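Local structure of inositol monophosphatase family protein (Staphylococcus aureus subsp. aureus MSSA476, 4I3Y) at residues Ala167-Leu172 with Ile207-Lys212. The protein probably hydrolyses inositol monophosphates as a magnesium-dependent phosphatase inhibited by lithium. Residues are numbered along the deposited sequence; the frame is centred on the assembly and turned at random.
Sequences AQVMNL and INTNPK
Asn208 OD1 accepts the backbone N-H of Asn210 at 2.9 Å, in the plane of its carbonyl group, closing an Asx turn around Thr209, which meets both Val169 and Met170. The side chains of Thr209 and Val169 run past each other in opposite directions, and Thr209 OG1 comes within 3.3 Å of Val169 CG1, a close methyl-to-oxygen contact at the exposed side. A chi1 of 123°, nearly eclipsed with the carbonyl carbon, swings CG1 there. On the buried side, Met170 stretches out beyond CG (chi2 -176°), which carries its terminal methyl to Ile207 and Thr209. Met170 CE lies 3.8 Å from Ile207 CG2, the two side chains crossing at about a right angle, and 4.1 Å from Thr209 CG2. In the layered alpha/beta fold of inositol monophosphatases, strand 205-208 runs parallel to strand 162-164, whose following loop supplies Val169 and Met170 before helix 172-181. Val175 and Leu178 of that helix also touch Met170, while Leu261 of helix 254-262 packs on both Met170 and Ile207. Beyond the turn, Lys212 N bonds to Asp215 OD2, in the Trp-Asp signature of the family; the side chain of Val169 is about 14 Å from a bound magnesium ion.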
loop_
_atom_site.group_PDB
_atom_site.type_symbol
_atom_site.label_atom_id
_atom_site.label_comp_id
_atom_site.label_asym_id
_atom_site.label_seq_id
_atom_site.Cartn_x
_atom_site.Cartn_y
_atom_site.Cartn_z
ATOM N N ALA A 167 -9.191 7.266 7.844
ATOM C CA ALA A 167 -9.117 7.987 9.129
ATOM C C ALA A 167 -9.636 9.446 8.978
ATOM O O ALA A 167 -9.690 10.206 9.972
ATOM C CB ALA A 167 -7.683 7.991 9.618
ATOM N N GLN A 168 -9.976 9.856 7.755
ATOM C CA GLN A 168 -10.319 11.277 7.509
ATOM C C GLN A 168 -11.794 11.479 7.645
ATOM O O GLN A 168 -12.270 12.589 7.617
ATOM C CB GLN A 168 -9.943 11.744 6.105
ATOM C CG GLN A 168 -8.535 11.409 5.703
ATOM C CD GLN A 168 -8.149 12.002 4.367
ATOM O OE1 GLN A 168 -7.522 11.352 3.546
ATOM N NE2 GLN A 168 -8.550 13.221 4.143
ATOM N N VAL A 169 -12.504 10.386 7.840
ATOM C CA VAL A 169 -13.912 10.376 7.724
ATOM C C VAL A 169 -14.563 9.998 9.059
ATOM O O VAL A 169 -15.762 9.827 9.135
ATOM C CB VAL A 169 -14.247 9.434 6.507
ATOM C CG1 VAL A 169 -15.165 8.288 6.873
ATOM C CG2 VAL A 169 -14.713 10.268 5.328
ATOM N N MET A 170 -13.757 9.891 10.111
ATOM C CA MET A 170 -14.193 9.415 11.374
ATOM C C MET A 170 -13.834 10.411 12.461
ATOM O O MET A 170 -12.908 11.226 12.327
ATOM C CB MET A 170 -13.490 8.113 11.743
ATOM C CG MET A 170 -14.064 6.820 11.217
ATOM S SD MET A 170 -13.004 5.536 11.981
ATOM C CE MET A 170 -13.500 4.224 10.885
ATOM N N ASN A 171 -14.550 10.288 13.573
ATOM C CA ASN A 171 -14.239 11.072 14.744
ATOM C C ASN A 171 -12.827 10.696 15.201
ATOM O O ASN A 171 -12.471 9.490 15.296
ATOM C CB ASN A 171 -15.270 10.671 15.800
ATOM C CG ASN A 171 -14.715 10.657 17.189
ATOM O OD1 ASN A 171 -14.090 11.608 17.650
ATOM N ND2 ASN A 171 -14.983 9.568 17.896
ATOM N N LEU A 172 -12.010 11.705 15.516
ATOM C CA LEU A 172 -10.622 11.454 15.871
ATOM C C LEU A 172 -10.389 10.600 17.125
ATOM O O LEU A 172 -9.362 9.915 17.203
ATOM C CB LEU A 172 -9.863 12.749 16.025
ATOM C CG LEU A 172 -9.322 13.461 14.773
ATOM C CD1 LEU A 172 -9.396 12.640 13.511
ATOM C CD2 LEU A 172 -9.907 14.846 14.585
ATOM N N ILE A 207 -12.213 -1.312 7.344
ATOM C CA ILE A 207 -13.536 -0.661 7.590
ATOM C C ILE A 207 -13.762 0.355 6.497
ATOM O O ILE A 207 -12.799 1.085 6.137
ATOM C CB ILE A 207 -13.483 0.147 8.903
ATOM C CG1 ILE A 207 -13.313 -0.802 10.098
ATOM C CG2 ILE A 207 -14.694 1.072 9.051
ATOM C CD1 ILE A 207 -12.662 -0.094 11.289
ATOM N N ASN A 208 -14.994 0.411 5.963
ATOM C CA ASN A 208 -15.472 1.517 5.070
ATOM C C ASN A 208 -16.891 1.938 5.575
ATOM O O ASN A 208 -17.863 1.136 5.524
ATOM C CB ASN A 208 -15.480 1.149 3.558
ATOM C CG ASN A 208 -15.908 2.332 2.641
ATOM O OD1 ASN A 208 -16.799 3.146 2.982
ATOM N ND2 ASN A 208 -15.300 2.401 1.441
ATOM N N THR A 209 -16.962 3.154 6.120
ATOM C CA THR A 209 -18.185 3.615 6.817
ATOM C C THR A 209 -19.258 4.102 5.867
ATOM O O THR A 209 -20.295 4.536 6.294
ATOM C CB THR A 209 -17.954 4.779 7.811
ATOM O OG1 THR A 209 -17.405 5.892 7.092
ATOM C CG2 THR A 209 -17.042 4.358 8.878
ATOM N N ASN A 210 -19.001 4.060 4.576
ATOM C CA ASN A 210 -20.021 4.425 3.644
ATOM C C ASN A 210 -19.766 3.888 2.233
ATOM O O ASN A 210 -19.664 4.683 1.292
ATOM C CB ASN A 210 -20.175 5.947 3.659
ATOM C CG ASN A 210 -21.332 6.423 2.798
ATOM O OD1 ASN A 210 -21.251 7.492 2.160
ATOM N ND2 ASN A 210 -22.417 5.632 2.757
ATOM N N PRO A 211 -19.660 2.548 2.078
ATOM C CA PRO A 211 -19.416 2.041 0.736
ATOM C C PRO A 211 -20.682 1.957 -0.129
ATOM O O PRO A 211 -21.789 1.757 0.396
ATOM C CB PRO A 211 -18.946 0.606 0.989
ATOM C CG PRO A 211 -19.692 0.178 2.219
ATOM C CD PRO A 211 -19.831 1.446 3.052
ATOM N N LYS A 212 -20.487 1.974 -1.437
ATOM C CA LYS A 212 -21.554 1.675 -2.388
ATOM C C LYS A 212 -21.612 0.184 -2.602
ATOM O O LYS A 212 -20.652 -0.517 -2.262
ATOM C CB LYS A 212 -21.268 2.363 -3.701
ATOM C CG LYS A 212 -21.288 3.876 -3.514
ATOM C CD LYS A 212 -22.709 4.438 -3.405
ATOM C CE LYS A 212 -22.871 5.611 -2.436
ATOM N NZ LYS A 212 -21.561 6.140 -1.924
#